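PDB 5N9X: adenylation domain from Streptomyces sp., which is an adenylation domain of the AMP-binding (ANL) family, with adenosine-5'-triphosphate and threonine bound in the model. Local coordinates for residues D200-L205 and G225-V230; I251-Q256 and L278-F283; T242-R247 and E271-P276; W365-Q370 and P399-S404; A118-P123 and P132-E137. All blocks are in the same frame, centred on the assembly; numbering follows the deposited sequence.

Interaction 1: D200-L205 and G225-V230; sequences DDRWLL and GAELVV
Four backbone hydrogen bonds join 200-205 to 225-230. E227 N donates to D201 O, W203 N to E227 O, V229 N to W203 O and L205 N to V229 O, the last three at 2.8 Å. The R202-E227 and L204-V229 pairs share one sheet face. There R202, bent at chi2 (109°), lies alongside E227, whose chain is extended; the OE1 of E227 sits in the guanidinium plane, 3.7 Å from R202 NE, a long salt bridge. A226 CB, pointing toward the partner strand, meets W203 CD1 at 4.0 Å; on the face of W203 and L205, L228 CD1 reaches L205 CB at 3.8 Å. Further out, H38 ND1 is hydrogen-bonded to E227 OE2, while T252 and R279 hold D201 OD1. W216, edge-to-face with the W203 ring, belongs to helix 213-222, which also packs on L205 and L228. Parallel strands inclined by 31° and linked through that helix form a beta-alpha-beta unit of the AMP-binding fold.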
# COMPACT_ATOMS: atom_id res chain seq x y z
N ASP A 200 22.23 -9.45 -1.86
CA ASP A 200 22.37 -9.44 -3.31
C ASP A 200 21.12 -8.96 -4.06
O ASP A 200 21.17 -8.68 -5.26
CB ASP A 200 22.76 -10.84 -3.79
CG ASP A 200 24.14 -11.25 -3.32
OD1 ASP A 200 25.06 -10.42 -3.36
OD2 ASP A 200 24.29 -12.41 -2.89
N ASP A 201 20.00 -8.87 -3.35
CA ASP A 201 18.74 -8.49 -3.99
C ASP A 201 18.72 -7.04 -4.52
O ASP A 201 19.50 -6.18 -4.11
CB ASP A 201 17.56 -8.73 -3.01
CG ASP A 201 17.17 -10.21 -2.91
OD1 ASP A 201 16.94 -10.82 -3.98
OD2 ASP A 201 17.11 -10.76 -1.79
N ARG A 202 17.84 -6.82 -5.50
CA ARG A 202 17.51 -5.48 -5.94
C ARG A 202 16.01 -5.28 -5.77
O ARG A 202 15.21 -6.02 -6.35
CB ARG A 202 17.89 -5.26 -7.40
CG ARG A 202 19.33 -4.84 -7.64
CD ARG A 202 20.09 -5.97 -8.28
NE ARG A 202 21.38 -5.53 -8.79
CZ ARG A 202 22.13 -6.26 -9.62
NH1 ARG A 202 21.72 -7.46 -10.02
NH2 ARG A 202 23.29 -5.78 -10.05
N TRP A 203 15.64 -4.28 -4.96
CA TRP A 203 14.25 -3.96 -4.72
C TRP A 203 13.87 -2.76 -5.58
O TRP A 203 14.68 -1.85 -5.77
CB TRP A 203 14.01 -3.66 -3.24
CG TRP A 203 14.09 -4.86 -2.32
CD1 TRP A 203 15.19 -5.63 -2.07
CD2 TRP A 203 13.05 -5.37 -1.50
NE1 TRP A 203 14.88 -6.60 -1.17
CE2 TRP A 203 13.57 -6.48 -0.80
CE3 TRP A 203 11.71 -5.01 -1.29
CZ2 TRP A 203 12.81 -7.24 0.10
CZ3 TRP A 203 10.96 -5.74 -0.41
CH2 TRP A 203 11.51 -6.85 0.28
N LEU A 204 12.66 -2.76 -6.12
CA LEU A 204 12.23 -1.63 -6.92
C LEU A 204 11.41 -0.71 -6.03
O LEU A 204 10.49 -1.18 -5.38
CB LEU A 204 11.41 -2.11 -8.13
CG LEU A 204 10.94 -1.05 -9.13
CD1 LEU A 204 12.15 -0.37 -9.75
CD2 LEU A 204 10.05 -1.66 -10.20
N LEU A 205 11.73 0.57 -5.96
CA LEU A 205 10.83 1.51 -5.30
C LEU A 205 9.77 1.98 -6.32
O LEU A 205 9.92 3.00 -7.00
CB LEU A 205 11.58 2.69 -4.68
CG LEU A 205 10.69 3.74 -3.99
CD1 LEU A 205 10.21 3.21 -2.68
CD2 LEU A 205 11.44 5.05 -3.74
N GLY A 225 21.22 -4.77 3.25
CA GLY A 225 22.39 -4.47 2.44
C GLY A 225 22.09 -4.52 0.95
O GLY A 225 22.97 -4.26 0.12
N ALA A 226 20.85 -4.86 0.62
CA ALA A 226 20.42 -4.97 -0.76
C ALA A 226 20.37 -3.59 -1.42
O ALA A 226 20.51 -2.56 -0.76
CB ALA A 226 19.05 -5.65 -0.86
N GLU A 227 20.14 -3.58 -2.71
CA GLU A 227 20.06 -2.35 -3.48
C GLU A 227 18.61 -1.88 -3.65
O GLU A 227 17.72 -2.70 -3.91
CB GLU A 227 20.70 -2.57 -4.84
CG GLU A 227 20.96 -1.34 -5.63
CD GLU A 227 21.58 -1.68 -6.97
OE1 GLU A 227 22.49 -2.53 -7.01
OE2 GLU A 227 21.10 -1.15 -7.98
N LEU A 228 18.39 -0.57 -3.52
CA LEU A 228 17.08 0.03 -3.78
C LEU A 228 17.10 0.80 -5.11
O LEU A 228 17.71 1.87 -5.23
CB LEU A 228 16.66 0.95 -2.62
CG LEU A 228 15.28 1.62 -2.75
CD1 LEU A 228 14.15 0.60 -2.79
CD2 LEU A 228 15.01 2.62 -1.61
N VAL A 229 16.43 0.26 -6.11
CA VAL A 229 16.34 0.91 -7.40
C VAL A 229 15.18 1.93 -7.43
O VAL A 229 14.02 1.55 -7.33
CB VAL A 229 16.17 -0.13 -8.51
CG1 VAL A 229 16.15 0.54 -9.87
CG2 VAL A 229 17.30 -1.15 -8.41
N VAL A 230 15.50 3.22 -7.55
CA VAL A 230 14.45 4.24 -7.47
C VAL A 230 13.84 4.46 -8.83
O VAL A 230 14.56 4.76 -9.78
CB VAL A 230 14.99 5.59 -6.93
CG1 VAL A 230 13.90 6.68 -7.01
CG2 VAL A 230 15.49 5.44 -5.52

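Interaction 2: I251-Q256 and L278-F283; sequences ITVLNQ and LRYVVF
The Y280 ring has V253 CG2 at its edge, near the ring plane and 4.3 Å from CD2, while F195 meets the same ring edge-to-face from outside the pair. F283 is likewise edge-to-face with F261 of helix 258-271. These rings flank a parallel strand pair, 253-256 with 280-283, the two strands of a beta-alpha-beta unit connected by that helix. The ladder is regular: L254 N donates to Y280 O, V282 N to L254 O and Q256 N to V282 O, each nearly along the C=O axis. On the face carrying L254 and V281, the two side chains run alongside each other, and L278 CD2 comes in against L254 CB at 3.9 Å. On the opposite face N255 and V282 lie side by side, N255 OD1 3.2 Å from V282 CB; that oxygen also takes a weak hydrogen bond from W216. T252 and R279 lie side by side, CB to CD at 3.7 Å, and both polar ends go to D201, R279 also bonding S196. The ladder opens with a bifurcated acceptor: T252 O receives Y280 N nearly along its C=O axis (167°) and R279 N on a lone pair (126°), both at 2.8 Å.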
# COMPACT_ATOMS: atom_id res chain seq x y z
N ILE A 251 16.07 -6.33 -11.24
CA ILE A 251 15.25 -6.45 -10.05
C ILE A 251 14.93 -7.90 -9.67
O ILE A 251 14.54 -8.71 -10.50
CB ILE A 251 13.96 -5.63 -10.25
CG1 ILE A 251 14.32 -4.15 -10.14
CG2 ILE A 251 12.90 -6.00 -9.22
CD1 ILE A 251 13.56 -3.31 -11.06
N THR A 252 15.14 -8.22 -8.39
CA THR A 252 14.86 -9.56 -7.88
C THR A 252 13.58 -9.59 -7.01
O THR A 252 12.97 -10.64 -6.82
CB THR A 252 16.06 -10.09 -7.05
OG1 THR A 252 16.27 -9.26 -5.90
CG2 THR A 252 17.34 -10.09 -7.88
N VAL A 253 13.19 -8.44 -6.47
CA VAL A 253 12.01 -8.36 -5.61
C VAL A 253 11.07 -7.27 -6.10
O VAL A 253 11.30 -6.08 -5.87
CB VAL A 253 12.37 -8.10 -4.12
CG1 VAL A 253 11.11 -8.03 -3.27
CG2 VAL A 253 13.32 -9.20 -3.60
N LEU A 254 10.01 -7.67 -6.79
CA LEU A 254 9.07 -6.69 -7.33
C LEU A 254 7.76 -6.70 -6.52
O LEU A 254 7.17 -7.76 -6.28
CB LEU A 254 8.82 -6.97 -8.83
CG LEU A 254 7.68 -6.17 -9.47
CD1 LEU A 254 8.00 -4.70 -9.50
CD2 LEU A 254 7.43 -6.64 -10.87
N ASN A 255 7.35 -5.51 -6.07
CA ASN A 255 6.06 -5.28 -5.39
C ASN A 255 5.05 -4.56 -6.26
O ASN A 255 5.33 -3.51 -6.83
CB ASN A 255 6.27 -4.48 -4.10
CG ASN A 255 6.99 -5.27 -3.03
OD1 ASN A 255 6.36 -6.02 -2.28
ND2 ASN A 255 8.30 -5.10 -2.94
N GLN A 256 3.85 -5.12 -6.36
CA GLN A 256 2.84 -4.61 -7.28
C GLN A 256 1.45 -4.70 -6.65
O GLN A 256 1.16 -5.63 -5.92
CB GLN A 256 2.86 -5.40 -8.60
CG GLN A 256 4.05 -5.18 -9.53
CD GLN A 256 3.92 -3.90 -10.34
OE1 GLN A 256 3.42 -3.92 -11.47
NE2 GLN A 256 4.38 -2.78 -9.78
N LEU A 278 14.22 -12.04 -11.63
CA LEU A 278 13.10 -11.92 -10.68
C LEU A 278 12.97 -13.14 -9.75
O LEU A 278 12.80 -14.27 -10.21
CB LEU A 278 11.77 -11.72 -11.41
CG LEU A 278 11.06 -10.37 -11.16
CD1 LEU A 278 9.68 -10.32 -11.79
CD2 LEU A 278 10.98 -10.11 -9.68
N ARG A 279 13.06 -12.90 -8.44
CA ARG A 279 12.92 -13.97 -7.46
C ARG A 279 11.55 -13.92 -6.82
O ARG A 279 10.95 -14.96 -6.57
CB ARG A 279 14.01 -13.90 -6.37
CG ARG A 279 15.43 -13.91 -6.87
CD ARG A 279 16.41 -13.58 -5.75
NE ARG A 279 16.45 -14.64 -4.75
CZ ARG A 279 16.11 -14.50 -3.47
NH1 ARG A 279 15.67 -13.32 -3.01
NH2 ARG A 279 16.19 -15.54 -2.64
N TYR A 280 11.05 -12.72 -6.55
CA TYR A 280 9.73 -12.57 -5.92
C TYR A 280 8.89 -11.49 -6.57
O TYR A 280 9.37 -10.40 -6.83
CB TYR A 280 9.85 -12.22 -4.43
CG TYR A 280 10.42 -13.28 -3.52
CD1 TYR A 280 9.62 -14.31 -3.05
CD2 TYR A 280 11.73 -13.20 -3.09
CE1 TYR A 280 10.13 -15.28 -2.18
CE2 TYR A 280 12.26 -14.14 -2.23
CZ TYR A 280 11.46 -15.18 -1.77
OH TYR A 280 12.00 -16.12 -0.91
N VAL A 281 7.63 -11.79 -6.80
CA VAL A 281 6.67 -10.73 -7.03
C VAL A 281 5.66 -10.79 -5.89
O VAL A 281 5.06 -11.81 -5.66
CB VAL A 281 5.97 -10.86 -8.38
CG1 VAL A 281 5.33 -9.53 -8.76
CG2 VAL A 281 6.97 -11.26 -9.44
N VAL A 282 5.53 -9.69 -5.17
CA VAL A 282 4.67 -9.63 -4.00
C VAL A 282 3.51 -8.76 -4.36
O VAL A 282 3.71 -7.67 -4.87
CB VAL A 282 5.41 -9.07 -2.75
CG1 VAL A 282 4.43 -8.71 -1.65
CG2 VAL A 282 6.43 -10.06 -2.24
N PHE A 283 2.29 -9.23 -4.11
CA PHE A 283 1.10 -8.46 -4.38
C PHE A 283 0.56 -7.91 -3.08
O PHE A 283 0.59 -8.61 -2.05
CB PHE A 283 0.01 -9.32 -5.04
CG PHE A 283 0.45 -9.99 -6.31
CD1 PHE A 283 1.19 -11.17 -6.26
CD2 PHE A 283 0.14 -9.44 -7.54
CE1 PHE A 283 1.60 -11.80 -7.43
CE2 PHE A 283 0.55 -10.07 -8.72
CZ PHE A 283 1.27 -11.25 -8.66

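Interaction 3: T242-R247 and E271-P276; sequences TARVVR and EGIDLP
R244 and E271 form the salt bridge of this contact, with R244 NH1 2.8 Å from E271 OE1. As a hydrogen bond it is weak, the angle at the hydrogen being only 118°, and the guanidinium and carboxylate planes are turned 43° apart. The R244 chain, bent at chi2 and chi3, crosses that of E271 at about a right angle, so that E271 OE2 lies beside R244 CD. R247 brings a second positive charge close: its NH2 is 4.4 Å from E271 OE2, beyond salt-bridge range. Packing continues inward from the charges: I273 CD1 presses on A243 CB at 3.6 Å, and the R247 side chain crosses I273 at about a right angle, R247 NE 4.0 Å from I273 CG2. L275 CD2 fits between V246 CG1, at 3.7 Å, and R247 CB, at 3.5 Å. The contact thus packs helix 239-248 against the loop that follows helix 258-271, where G272 leaves helical geometry with positive phi. V268 touches both A243 and L275, and W296 of helix 290-300 packs on L275. Two arginines near one carboxylate would be expected to keep E271 ionised. The poor angle suggests that the attraction is more electrostatic than directional.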
# COMPACT_ATOMS: atom_id res chain seq x y z
N THR A 242 8.51 0.50 -17.82
CA THR A 242 8.62 -0.02 -16.48
C THR A 242 9.14 -1.44 -16.55
O THR A 242 10.13 -1.80 -15.89
CB THR A 242 7.25 0.02 -15.78
OG1 THR A 242 6.82 1.38 -15.68
CG2 THR A 242 7.30 -0.64 -14.40
N ALA A 243 8.48 -2.25 -17.36
CA ALA A 243 8.97 -3.59 -17.64
C ALA A 243 10.45 -3.58 -18.05
O ALA A 243 11.24 -4.39 -17.57
CB ALA A 243 8.12 -4.25 -18.72
N ARG A 244 10.85 -2.64 -18.90
CA ARG A 244 12.20 -2.68 -19.44
C ARG A 244 13.24 -2.36 -18.37
O ARG A 244 14.28 -3.01 -18.29
CB ARG A 244 12.30 -1.74 -20.65
CG ARG A 244 12.04 -2.50 -21.96
CD ARG A 244 11.04 -1.83 -22.91
NE ARG A 244 11.60 -0.75 -23.70
CZ ARG A 244 11.07 -0.29 -24.84
NH1 ARG A 244 9.97 -0.83 -25.35
NH2 ARG A 244 11.65 0.71 -25.48
N VAL A 245 12.93 -1.39 -17.52
CA VAL A 245 13.78 -1.10 -16.37
C VAL A 245 13.89 -2.30 -15.43
O VAL A 245 14.98 -2.62 -14.92
CB VAL A 245 13.25 0.12 -15.60
CG1 VAL A 245 13.95 0.25 -14.25
CG2 VAL A 245 13.40 1.38 -16.43
N VAL A 246 12.77 -2.98 -15.22
CA VAL A 246 12.76 -4.13 -14.32
C VAL A 246 13.74 -5.23 -14.77
O VAL A 246 14.46 -5.81 -13.95
CB VAL A 246 11.35 -4.71 -14.19
CG1 VAL A 246 11.37 -6.14 -13.65
CG2 VAL A 246 10.48 -3.80 -13.33
N ARG A 247 13.78 -5.50 -16.07
CA ARG A 247 14.78 -6.42 -16.61
C ARG A 247 16.16 -5.80 -16.50
O ARG A 247 17.05 -6.36 -15.85
CB ARG A 247 14.45 -6.79 -18.06
CG ARG A 247 15.60 -7.46 -18.81
CD ARG A 247 15.98 -6.64 -20.02
NE ARG A 247 15.08 -6.86 -21.14
CZ ARG A 247 14.74 -5.92 -22.02
NH1 ARG A 247 15.22 -4.69 -21.89
NH2 ARG A 247 13.90 -6.20 -23.00
N GLU A 271 5.91 -7.34 -25.57
CA GLU A 271 7.27 -7.17 -26.05
C GLU A 271 8.11 -8.47 -25.88
O GLU A 271 9.20 -8.60 -26.41
CB GLU A 271 7.92 -5.98 -25.33
CG GLU A 271 9.35 -5.66 -25.79
CD GLU A 271 9.71 -4.19 -25.63
OE1 GLU A 271 8.92 -3.33 -26.09
OE2 GLU A 271 10.79 -3.91 -25.05
N GLY A 272 7.58 -9.45 -25.16
CA GLY A 272 8.29 -10.71 -24.98
C GLY A 272 9.50 -10.56 -24.07
O GLY A 272 10.56 -11.15 -24.30
N ILE A 273 9.34 -9.77 -23.04
CA ILE A 273 10.46 -9.53 -22.16
C ILE A 273 10.73 -10.75 -21.25
O ILE A 273 9.79 -11.43 -20.80
CB ILE A 273 10.24 -8.27 -21.33
CG1 ILE A 273 10.09 -7.07 -22.27
CG2 ILE A 273 11.39 -8.07 -20.36
CD1 ILE A 273 9.61 -5.79 -21.56
N ASP A 274 11.99 -11.05 -21.02
CA ASP A 274 12.31 -12.10 -20.06
C ASP A 274 12.82 -11.46 -18.78
O ASP A 274 13.47 -10.41 -18.82
CB ASP A 274 13.32 -13.09 -20.65
CG ASP A 274 13.40 -14.39 -19.84
OD1 ASP A 274 12.32 -14.93 -19.46
OD2 ASP A 274 14.53 -14.87 -19.60
N LEU A 275 12.51 -12.06 -17.64
CA LEU A 275 12.99 -11.52 -16.38
C LEU A 275 13.68 -12.57 -15.51
O LEU A 275 13.22 -12.88 -14.42
CB LEU A 275 11.84 -10.87 -15.61
CG LEU A 275 11.08 -9.78 -16.39
CD1 LEU A 275 9.68 -9.52 -15.83
CD2 LEU A 275 11.89 -8.52 -16.46
N PRO A 276 14.80 -13.12 -15.99
CA PRO A 276 15.40 -14.27 -15.30
C PRO A 276 15.89 -13.97 -13.87
O PRO A 276 16.04 -14.89 -13.06
CB PRO A 276 16.59 -14.63 -16.19
CG PRO A 276 16.96 -13.33 -16.84
CD PRO A 276 15.64 -12.67 -17.12

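Interaction 4: W365-Q370 and P399-S404; sequences WLAGPQ and PRYYHS
W365 and H403 point the same way from neighbouring strands and lie almost flat on each other, their planes 8° apart. This is an offset stack: the six-membered ring of W365 and the imidazole have centroids separated by 3.6 Å, and H403 NE2 stands over the indole centre. The non-hydrogen-bonded pairing of W365 with H403 puts both side chains on one face, and the shared first torsion, CG anti to the carbonyl carbon, lays the rings alongside each other. Y401 completes the aromatic cluster differently. Its ring is inclined at 49° to that of W365, an oblique meeting, and Y401 CD1 touches W365 CB at 3.8 Å. A367 CB approaches the same tyrosine ring in an off-centre CH-pi contact, 4.3 Å from the centroid, and also meets P399 CB at 3.6 Å. Beneath the rings runs an antiparallel ladder of strands 362-367 and 400-410. L366 and Y402 are a hydrogen-bonded pair: L366 N gives to Y402 O on a lone pair, and Y402 N gives to L366 O at 2.7 Å. Where the strands part, one water accepts from G368 N and donates to R400 O. Y402 OH is hydrogen-bonded to Y375 OH, and the Y402 side chain is about 5 Å from ATP. Since T387 OG1 bonds H403 NE2, the imidazole is fixed in its rotation as well as stacked, and the indole cloud over it could modestly stabilise a protonated ring.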
# COMPACT_ATOMS: atom_id res chain seq x y z
N TRP A 365 -10.24 -9.79 12.58
CA TRP A 365 -9.65 -9.01 13.66
C TRP A 365 -8.19 -9.43 13.79
O TRP A 365 -7.88 -10.61 13.56
CB TRP A 365 -10.39 -9.23 14.99
CG TRP A 365 -11.76 -8.59 15.07
CD1 TRP A 365 -12.50 -8.11 14.03
CD2 TRP A 365 -12.56 -8.38 16.25
NE1 TRP A 365 -13.70 -7.62 14.48
CE2 TRP A 365 -13.77 -7.77 15.84
CE3 TRP A 365 -12.37 -8.64 17.62
CZ2 TRP A 365 -14.78 -7.42 16.75
CZ3 TRP A 365 -13.38 -8.30 18.52
CH2 TRP A 365 -14.57 -7.70 18.08
N LEU A 366 -7.30 -8.49 14.13
CA LEU A 366 -5.86 -8.77 14.22
C LEU A 366 -5.19 -8.17 15.48
O LEU A 366 -5.37 -7.00 15.81
CB LEU A 366 -5.12 -8.25 12.96
CG LEU A 366 -5.48 -8.77 11.56
CD1 LEU A 366 -4.80 -7.95 10.47
CD2 LEU A 366 -5.10 -10.26 11.40
N ALA A 367 -4.42 -9.00 16.17
CA ALA A 367 -3.66 -8.55 17.33
C ALA A 367 -2.19 -8.90 17.17
O ALA A 367 -1.86 -9.89 16.50
CB ALA A 367 -4.20 -9.17 18.59
N GLY A 368 -1.31 -8.12 17.80
CA GLY A 368 0.12 -8.41 17.75
C GLY A 368 1.00 -7.16 17.70
O GLY A 368 0.50 -6.04 17.69
N PRO A 369 2.32 -7.35 17.64
CA PRO A 369 3.28 -6.23 17.68
C PRO A 369 3.32 -5.35 16.42
O PRO A 369 3.94 -4.29 16.48
CB PRO A 369 4.62 -6.95 17.88
CG PRO A 369 4.42 -8.30 17.23
CD PRO A 369 2.99 -8.66 17.52
N GLN A 370 2.69 -5.76 15.32
CA GLN A 370 2.60 -4.90 14.14
C GLN A 370 1.38 -3.97 14.15
O GLN A 370 1.28 -3.05 13.34
CB GLN A 370 2.55 -5.72 12.85
CG GLN A 370 3.87 -6.31 12.39
CD GLN A 370 3.68 -7.24 11.19
OE1 GLN A 370 4.09 -8.42 11.22
NE2 GLN A 370 3.05 -6.72 10.12
N PRO A 399 -6.01 -9.82 24.11
CA PRO A 399 -5.26 -9.09 23.08
C PRO A 399 -5.97 -7.80 22.69
O PRO A 399 -7.17 -7.65 22.93
CB PRO A 399 -5.22 -10.07 21.90
CG PRO A 399 -5.80 -11.34 22.39
CD PRO A 399 -6.69 -11.00 23.54
N ARG A 400 -5.20 -6.88 22.11
CA ARG A 400 -5.74 -5.66 21.53
C ARG A 400 -5.99 -5.93 20.04
O ARG A 400 -5.04 -6.18 19.29
CB ARG A 400 -4.77 -4.50 21.74
CG ARG A 400 -5.29 -3.13 21.38
CD ARG A 400 -4.39 -2.02 21.90
NE ARG A 400 -4.59 -0.80 21.11
CZ ARG A 400 -3.89 -0.48 20.03
NH1 ARG A 400 -2.91 -1.26 19.59
NH2 ARG A 400 -4.16 0.64 19.39
N TYR A 401 -7.25 -5.91 19.61
CA TYR A 401 -7.60 -6.33 18.25
C TYR A 401 -7.87 -5.12 17.36
O TYR A 401 -8.58 -4.21 17.78
CB TYR A 401 -8.84 -7.25 18.27
CG TYR A 401 -8.58 -8.67 18.70
CD1 TYR A 401 -7.96 -9.59 17.83
CD2 TYR A 401 -8.98 -9.12 19.95
CE1 TYR A 401 -7.71 -10.91 18.23
CE2 TYR A 401 -8.75 -10.43 20.36
CZ TYR A 401 -8.12 -11.32 19.50
OH TYR A 401 -7.90 -12.61 19.92
N TYR A 402 -7.34 -5.11 16.14
CA TYR A 402 -7.79 -4.13 15.14
C TYR A 402 -8.83 -4.76 14.23
O TYR A 402 -8.63 -5.85 13.66
CB TYR A 402 -6.63 -3.58 14.29
CG TYR A 402 -7.14 -2.74 13.13
CD1 TYR A 402 -7.64 -1.46 13.35
CD2 TYR A 402 -7.15 -3.22 11.83
CE1 TYR A 402 -8.13 -0.69 12.32
CE2 TYR A 402 -7.63 -2.45 10.77
CZ TYR A 402 -8.12 -1.18 11.03
OH TYR A 402 -8.59 -0.38 10.02
N HIS A 403 -9.94 -4.06 14.09
CA HIS A 403 -11.02 -4.56 13.27
C HIS A 403 -10.79 -4.08 11.84
O HIS A 403 -10.85 -2.89 11.57
CB HIS A 403 -12.38 -4.09 13.81
CG HIS A 403 -12.58 -4.39 15.27
ND1 HIS A 403 -13.71 -3.99 15.96
CD2 HIS A 403 -11.82 -5.06 16.17
CE1 HIS A 403 -13.62 -4.40 17.22
NE2 HIS A 403 -12.49 -5.04 17.37
N SER A 404 -10.50 -5.01 10.94
CA SER A 404 -10.08 -4.66 9.59
C SER A 404 -11.24 -4.13 8.75
O SER A 404 -11.03 -3.38 7.79
CB SER A 404 -9.46 -5.89 8.90
OG SER A 404 -10.46 -6.79 8.46
O HOH W 1 -2.28 -5.76 19.37

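Interaction 5: A118-P123 and P132-E137; sequences ALVGDP and PLVTEE
L133 is the main bump, a branched tip set into a hollow lined by L119, G121, D122 and P123. Its CD1 lies 3.7 Å from L119 CD2, where the two leucines run side by side. Its other branch, CD2, meets P123 CD at 3.5 Å, tip to tip, and comes within 3.3 Å of G121 O. D122 crosses obliquely beside it, OD2 facing the same methyl. On the reverse face V120 and V134 pair alongside, V120 CG1 against V134 CB at 4.1 Å. V139 of helix 136-141 touches both valines, while A84 and I88 of helix 79-90 also cover V120. These valines and leucines belong to a short parallel pairing at the margin of a four-stranded parallel sheet, in which 118-121 runs between 70-74 and the outermost strand 133-134. Three backbone bonds close it: L119 N to P132 O, V134 N to L119 O at 3.0 Å, and G121 N to V134 O at 2.8 Å. At the start of the pair the P132 ring puts CG against A118 CB, 4.2 Å away. G121 has phi 112°, a backbone shape in which a CB would collide with the preceding carbonyl oxygen. Just past the strand T135 is the N-cap of helix 136-141, its OG1 accepting from N138 N.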
# COMPACT_ATOMS: atom_id res chain seq x y z
N ALA A 118 8.21 21.07 11.26
CA ALA A 118 9.03 21.49 10.13
C ALA A 118 8.63 20.75 8.86
O ALA A 118 7.89 19.78 8.93
CB ALA A 118 10.49 21.24 10.43
N LEU A 119 9.13 21.21 7.72
CA LEU A 119 8.95 20.48 6.46
C LEU A 119 10.29 20.30 5.73
O LEU A 119 11.13 21.21 5.70
CB LEU A 119 7.93 21.20 5.58
CG LEU A 119 7.48 20.45 4.31
CD1 LEU A 119 6.01 20.73 4.02
CD2 LEU A 119 8.32 20.83 3.10
N VAL A 120 10.52 19.12 5.15
CA VAL A 120 11.72 18.91 4.35
C VAL A 120 11.36 18.71 2.89
O VAL A 120 10.50 17.89 2.56
CB VAL A 120 12.54 17.69 4.85
CG1 VAL A 120 13.85 17.60 4.09
CG2 VAL A 120 12.82 17.81 6.32
N GLY A 121 12.03 19.46 2.02
CA GLY A 121 11.72 19.51 0.60
C GLY A 121 11.18 20.90 0.30
O GLY A 121 11.15 21.73 1.21
N ASP A 122 10.74 21.19 -0.93
CA ASP A 122 10.04 22.45 -1.13
C ASP A 122 8.54 22.26 -1.16
O ASP A 122 8.04 21.23 -1.55
CB ASP A 122 10.47 23.15 -2.42
CG ASP A 122 10.11 24.61 -2.41
OD1 ASP A 122 9.23 25.01 -3.21
OD2 ASP A 122 10.68 25.34 -1.58
N PRO A 123 7.80 23.25 -0.65
CA PRO A 123 6.34 23.31 -0.72
C PRO A 123 5.83 23.70 -2.09
O PRO A 123 5.16 24.75 -2.24
CB PRO A 123 6.00 24.40 0.30
CG PRO A 123 7.36 25.07 0.64
CD PRO A 123 8.30 23.98 0.53
N PRO A 132 9.48 26.07 9.85
CA PRO A 132 10.79 26.14 9.19
C PRO A 132 10.96 25.16 8.02
O PRO A 132 10.39 24.07 8.04
CB PRO A 132 11.78 25.80 10.31
CG PRO A 132 10.97 25.25 11.45
CD PRO A 132 9.52 25.31 11.11
N LEU A 133 11.74 25.56 7.02
CA LEU A 133 12.02 24.70 5.88
C LEU A 133 13.45 24.19 5.82
O LEU A 133 14.40 24.91 6.12
CB LEU A 133 11.74 25.41 4.57
CG LEU A 133 11.09 24.47 3.55
CD1 LEU A 133 9.61 24.26 3.86
CD2 LEU A 133 11.29 24.94 2.13
N VAL A 134 13.58 22.92 5.45
CA VAL A 134 14.82 22.40 4.92
C VAL A 134 14.53 22.17 3.44
O VAL A 134 13.60 21.45 3.10
CB VAL A 134 15.24 21.11 5.61
CG1 VAL A 134 16.68 20.74 5.22
CG2 VAL A 134 15.11 21.26 7.10
N THR A 135 15.28 22.82 2.56
CA THR A 135 15.00 22.74 1.13
C THR A 135 15.69 21.52 0.55
O THR A 135 16.49 20.88 1.23
CB THR A 135 15.46 24.00 0.39
OG1 THR A 135 16.88 24.12 0.51
CG2 THR A 135 14.79 25.22 0.96
N GLU A 136 15.38 21.19 -0.70
CA GLU A 136 16.04 20.07 -1.33
C GLU A 136 17.51 20.39 -1.50
O GLU A 136 18.37 19.53 -1.31
CB GLU A 136 15.39 19.71 -2.67
CG GLU A 136 15.66 18.27 -3.08
CD GLU A 136 15.00 17.87 -4.39
OE1 GLU A 136 14.01 18.52 -4.80
OE2 GLU A 136 15.49 16.91 -5.02
N GLU A 137 17.80 21.64 -1.87
CA GLU A 137 19.17 22.08 -2.07
C GLU A 137 19.89 21.99 -0.74
O GLU A 137 21.05 21.55 -0.67
CB GLU A 137 19.24 23.50 -2.63
CG GLU A 137 20.61 24.15 -2.50
CD GLU A 137 20.72 25.51 -3.16
OE1 GLU A 137 19.73 26.28 -3.12
OE2 GLU A 137 21.80 25.81 -3.72

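How the interactions relate
Interactions 1, 2 and 3 form one continuous patch. Strands 202-205 and 253-256 are neighbours: T252 OG1 lies 2.6 Å from D201 OD1 and 2.9 Å from R202 N, and W203 CE3 packs on V253 CG1 at 3.7 Å. Interaction 3 alternates with interaction 2 along the chain, I251 N lying 3.2 Å from V246 O, and it touches interaction 1 where L204 CD2 meets V246 CG2. Interactions 2 and 4 lie near the ligands in separate parts of one mixed sheet, centres about 27 Å apart: the F283 side chain is about 6 Å from ATP, that of N255 about 7 Å from threonine, and that of Y402 about 5 Å from ATP and from the magnesium ion. Interaction 5 stands apart, its centre about 26 Å from that of interaction 1.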